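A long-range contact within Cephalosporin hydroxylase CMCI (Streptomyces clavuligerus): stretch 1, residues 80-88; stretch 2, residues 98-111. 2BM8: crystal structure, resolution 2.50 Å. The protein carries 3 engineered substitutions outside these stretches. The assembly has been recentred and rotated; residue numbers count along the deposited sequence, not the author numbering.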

# COMPACT_ATOMS: atom_id res chain seq x y z
N LEU B 80 -13.65 -34.31 -0.28
CA LEU B 80 -13.17 -35.48 0.48
C LEU B 80 -14.32 -36.33 1.09
O LEU B 80 -14.23 -37.56 1.16
CB LEU B 80 -12.28 -34.97 1.61
CG LEU B 80 -11.02 -35.72 2.09
CD1 LEU B 80 -11.05 -35.79 3.63
CD2 LEU B 80 -10.79 -37.08 1.45
N ARG B 81 -15.38 -35.66 1.53
CA ARG B 81 -16.49 -36.31 2.23
C ARG B 81 -15.97 -37.12 3.41
O ARG B 81 -16.09 -38.33 3.44
CB ARG B 81 -17.33 -37.17 1.27
CG ARG B 81 -17.94 -36.37 0.13
CD ARG B 81 -18.75 -37.18 -0.86
NE ARG B 81 -19.91 -37.82 -0.23
CZ ARG B 81 -21.01 -37.18 0.16
NH1 ARG B 81 -21.15 -35.88 -0.01
NH2 ARG B 81 -21.99 -37.87 0.72
N PRO B 82 -15.37 -36.43 4.39
CA PRO B 82 -14.80 -37.10 5.55
C PRO B 82 -15.85 -37.75 6.43
O PRO B 82 -16.87 -37.13 6.70
CB PRO B 82 -14.10 -35.96 6.31
CG PRO B 82 -14.83 -34.74 5.91
CD PRO B 82 -15.22 -34.97 4.47
N ARG B 83 -15.60 -38.98 6.86
CA ARG B 83 -16.38 -39.62 7.91
C ARG B 83 -16.03 -39.13 9.33
O ARG B 83 -16.82 -39.30 10.25
CB ARG B 83 -16.22 -41.15 7.83
CG ARG B 83 -16.98 -41.81 6.66
CD ARG B 83 -18.36 -42.35 7.03
NE ARG B 83 -18.33 -43.81 7.23
CZ ARG B 83 -18.80 -44.46 8.30
NH1 ARG B 83 -19.37 -43.82 9.31
NH2 ARG B 83 -18.71 -45.78 8.34
N THR B 84 -14.86 -38.51 9.51
CA THR B 84 -14.43 -38.06 10.83
C THR B 84 -13.66 -36.75 10.75
O THR B 84 -12.70 -36.65 10.01
CB THR B 84 -13.53 -39.12 11.53
OG1 THR B 84 -14.14 -40.42 11.49
CG2 THR B 84 -13.39 -38.82 13.02
N ILE B 85 -14.07 -35.75 11.52
CA ILE B 85 -13.29 -34.54 11.68
C ILE B 85 -12.90 -34.36 13.14
O ILE B 85 -13.76 -34.34 14.00
CB ILE B 85 -14.08 -33.34 11.18
CG1 ILE B 85 -14.27 -33.44 9.66
CG2 ILE B 85 -13.37 -32.04 11.55
CD1 ILE B 85 -15.31 -32.51 9.13
N VAL B 86 -11.59 -34.25 13.39
CA VAL B 86 -11.03 -34.07 14.72
C VAL B 86 -10.47 -32.65 14.91
O VAL B 86 -9.66 -32.19 14.11
CB VAL B 86 -9.86 -35.03 14.94
CG1 VAL B 86 -9.28 -34.86 16.33
CG2 VAL B 86 -10.29 -36.49 14.72
N GLU B 87 -10.89 -31.98 15.98
CA GLU B 87 -10.33 -30.69 16.39
C GLU B 87 -9.54 -30.87 17.66
O GLU B 87 -10.11 -31.21 18.67
CB GLU B 87 -11.45 -29.68 16.69
CG GLU B 87 -11.83 -28.81 15.51
CD GLU B 87 -10.83 -27.70 15.24
OE1 GLU B 87 -9.70 -27.78 15.77
OE2 GLU B 87 -11.20 -26.74 14.52
N LEU B 88 -8.23 -30.65 17.60
CA LEU B 88 -7.37 -30.53 18.79
C LEU B 88 -7.36 -29.04 19.14
O LEU B 88 -6.90 -28.23 18.34
CB LEU B 88 -5.95 -30.99 18.45
CG LEU B 88 -5.03 -31.69 19.47
CD1 LEU B 88 -3.60 -31.45 19.07
CD2 LEU B 88 -5.25 -31.29 20.94
N TRP B 98 -20.26 -26.13 13.62
CA TRP B 98 -20.23 -25.71 12.23
C TRP B 98 -19.88 -26.90 11.34
O TRP B 98 -20.59 -27.18 10.38
CB TRP B 98 -19.23 -24.56 12.02
CG TRP B 98 -19.18 -24.07 10.61
CD1 TRP B 98 -20.10 -23.29 10.00
CD2 TRP B 98 -18.18 -24.34 9.65
NE1 TRP B 98 -19.73 -23.04 8.70
CE2 TRP B 98 -18.55 -23.68 8.46
CE3 TRP B 98 -16.99 -25.06 9.66
CZ2 TRP B 98 -17.79 -23.74 7.31
CZ3 TRP B 98 -16.22 -25.11 8.52
CH2 TRP B 98 -16.63 -24.46 7.35
N PHE B 99 -18.82 -27.62 11.67
CA PHE B 99 -18.41 -28.80 10.91
C PHE B 99 -19.53 -29.84 10.86
O PHE B 99 -19.77 -30.45 9.82
CB PHE B 99 -17.17 -29.46 11.51
CG PHE B 99 -15.88 -28.85 11.07
CD1 PHE B 99 -14.95 -28.40 12.00
CD2 PHE B 99 -15.57 -28.74 9.72
CE1 PHE B 99 -13.75 -27.85 11.59
CE2 PHE B 99 -14.37 -28.19 9.31
CZ PHE B 99 -13.46 -27.74 10.25
N ARG B 100 -20.18 -30.05 12.01
CA ARG B 100 -21.31 -30.97 12.12
C ARG B 100 -22.46 -30.52 11.24
O ARG B 100 -22.97 -31.28 10.44
CB ARG B 100 -21.78 -31.06 13.57
CG ARG B 100 -22.76 -32.19 13.82
CD ARG B 100 -24.25 -31.81 13.66
NE ARG B 100 -24.58 -30.53 14.29
CZ ARG B 100 -24.69 -30.34 15.60
NH1 ARG B 100 -24.50 -31.33 16.45
NH2 ARG B 100 -24.97 -29.14 16.08
N ASP B 101 -22.88 -29.28 11.40
CA ASP B 101 -23.97 -28.73 10.59
C ASP B 101 -23.68 -28.90 9.11
O ASP B 101 -24.51 -29.37 8.36
CB ASP B 101 -24.17 -27.25 10.88
CG ASP B 101 -24.83 -27.00 12.20
OD1 ASP B 101 -25.25 -27.93 12.89
OD2 ASP B 101 -24.98 -25.85 12.62
N LEU B 102 -22.46 -28.53 8.71
CA LEU B 102 -22.10 -28.46 7.30
C LEU B 102 -22.04 -29.84 6.67
O LEU B 102 -22.40 -30.01 5.51
CB LEU B 102 -20.74 -27.77 7.17
CG LEU B 102 -20.40 -27.15 5.83
CD1 LEU B 102 -21.59 -26.46 5.20
CD2 LEU B 102 -19.27 -26.17 6.03
N THR B 103 -21.57 -30.82 7.43
CA THR B 103 -21.57 -32.19 6.98
C THR B 103 -23.00 -32.76 6.88
O THR B 103 -23.27 -33.56 6.00
CB THR B 103 -20.67 -33.08 7.90
OG1 THR B 103 -20.96 -32.85 9.28
CG2 THR B 103 -19.21 -32.70 7.77
N LYS B 104 -23.91 -32.35 7.77
CA LYS B 104 -25.31 -32.79 7.70
C LYS B 104 -26.02 -32.28 6.46
O LYS B 104 -26.72 -33.03 5.78
CB LYS B 104 -26.11 -32.36 8.93
CG LYS B 104 -25.72 -33.05 10.23
CD LYS B 104 -26.37 -34.42 10.40
CE LYS B 104 -25.99 -35.06 11.74
NZ LYS B 104 -26.61 -34.32 12.90
N ILE B 105 -25.82 -31.00 6.16
CA ILE B 105 -26.45 -30.37 5.01
C ILE B 105 -25.96 -31.03 3.73
O ILE B 105 -26.71 -31.16 2.78
CB ILE B 105 -26.13 -28.87 4.97
CG1 ILE B 105 -26.56 -28.20 6.28
CG2 ILE B 105 -26.86 -28.15 3.83
CD1 ILE B 105 -25.55 -27.22 6.73
N MET B 106 -24.69 -31.45 3.73
CA MET B 106 -24.05 -32.14 2.61
C MET B 106 -24.46 -33.61 2.44
O MET B 106 -24.22 -34.19 1.39
CB MET B 106 -22.53 -32.08 2.74
CG MET B 106 -21.97 -30.70 2.48
SD MET B 106 -20.21 -30.59 2.70
CE MET B 106 -19.92 -28.95 2.12
N GLY B 107 -25.03 -34.22 3.48
CA GLY B 107 -25.40 -35.63 3.43
C GLY B 107 -24.24 -36.58 3.67
O GLY B 107 -24.28 -37.74 3.26
N ILE B 108 -23.21 -36.09 4.35
CA ILE B 108 -22.04 -36.87 4.72
C ILE B 108 -22.22 -37.41 6.14
O ILE B 108 -22.45 -36.64 7.07
CB ILE B 108 -20.79 -35.97 4.71
CG1 ILE B 108 -20.61 -35.28 3.34
CG2 ILE B 108 -19.55 -36.78 5.04
CD1 ILE B 108 -19.79 -34.01 3.41
N ASP B 109 -22.10 -38.72 6.31
CA ASP B 109 -22.11 -39.36 7.63
C ASP B 109 -20.80 -39.04 8.37
O ASP B 109 -19.85 -39.79 8.28
CB ASP B 109 -22.27 -40.88 7.49
CG ASP B 109 -22.32 -41.61 8.83
OD1 ASP B 109 -22.26 -40.93 9.88
OD2 ASP B 109 -22.42 -42.87 8.93
N CYS B 110 -20.76 -37.94 9.12
CA CYS B 110 -19.52 -37.49 9.73
C CYS B 110 -19.68 -37.33 11.24
O CYS B 110 -20.61 -36.66 11.71
CB CYS B 110 -19.03 -36.18 9.09
SG CYS B 110 -17.38 -35.60 9.58
N GLN B 111 -18.75 -37.94 11.97
CA GLN B 111 -18.58 -37.75 13.41
C GLN B 111 -17.52 -36.69 13.67
O GLN B 111 -16.40 -36.81 13.19
CB GLN B 111 -18.10 -39.07 14.03
CG GLN B 111 -19.13 -40.16 13.99
CD GLN B 111 -20.37 -39.77 14.73
OE1 GLN B 111 -20.30 -39.00 15.68
NE2 GLN B 111 -21.50 -40.26 14.30

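Two arginines border this contact, and they use the same group in different ways. R81 lays one face of its guanidinium over I108, with NH1 3.4 Å from I108 CG1, while the edge of the group faces M106 O and G107 O, where the chain leaves the helix; the one hydrogen bond there, from R81 NH2 to G107 O at 3.4 Å, is weak. R83 forms a salt bridge with D109, R83 NH1 lying 3.2 Å from D109 OD2, but the oxygen sits well out of the guanidinium plane and no N-H points at it, so the attraction is one of charge alone. Both arginines lie at the exposed margin, where long, flexible side chains can reach across while remaining in touch with solvent.

The firmer connection is made by the backbone, and it illustrates how a strand, a helix and a returning segment combine in an alpha/beta fold. Helix 98-106 runs nearly antiparallel to strand 84-88, at 167°, and then the chain must reverse. G107 makes the turn in a Schellman motif, its positive phi being one that glycine adopts readily. Beyond it the chain comes alongside the first stretch as a parallel neighbour. Q111 N donates to R83 O at 2.9 Å, and I85 N donates to Q111 O at 3.1 Å, so that Q111 bonds to the residues before and after its bridge partner, T84, as parallel pairing requires. CA-H...O contacts supplement this ladder: C110 CA and T84 CA each lie 3.3 Å from a carbonyl oxygen, R83 O and Q111 O respectively.

Between helix and strand, the packing centres on I85. Its CA-to-CB bond points toward the second stretch, and its m,t rotamer brings it against F99, C110 and T103. I85 CG2 stands over the face of the F99 ring, 4.1 Å from the ring centroid and 13° off its normal, a CH-pi contact; I85 CD1 approaches F99 CD2 at 3.8 Å and C110 SG at 3.7 Å. A branched aliphatic side chain suits this site because it can cover an aromatic face and still meet the small side chain of cysteine. At the ring edge, E87 OE2 lies 4.0 Å from F99 CE1, where the ring's hydrogens carry partial positive charge; this buried carboxylate is also hydrogen-bonded elsewhere in the structure.

I108, buried and directed toward the first stretch, joins margin to interior: its CG2 rests 3.2 Å from P82 O while its CG1 lies against the R81 guanidinium. The two stretches bury 632 Å², both sides summed.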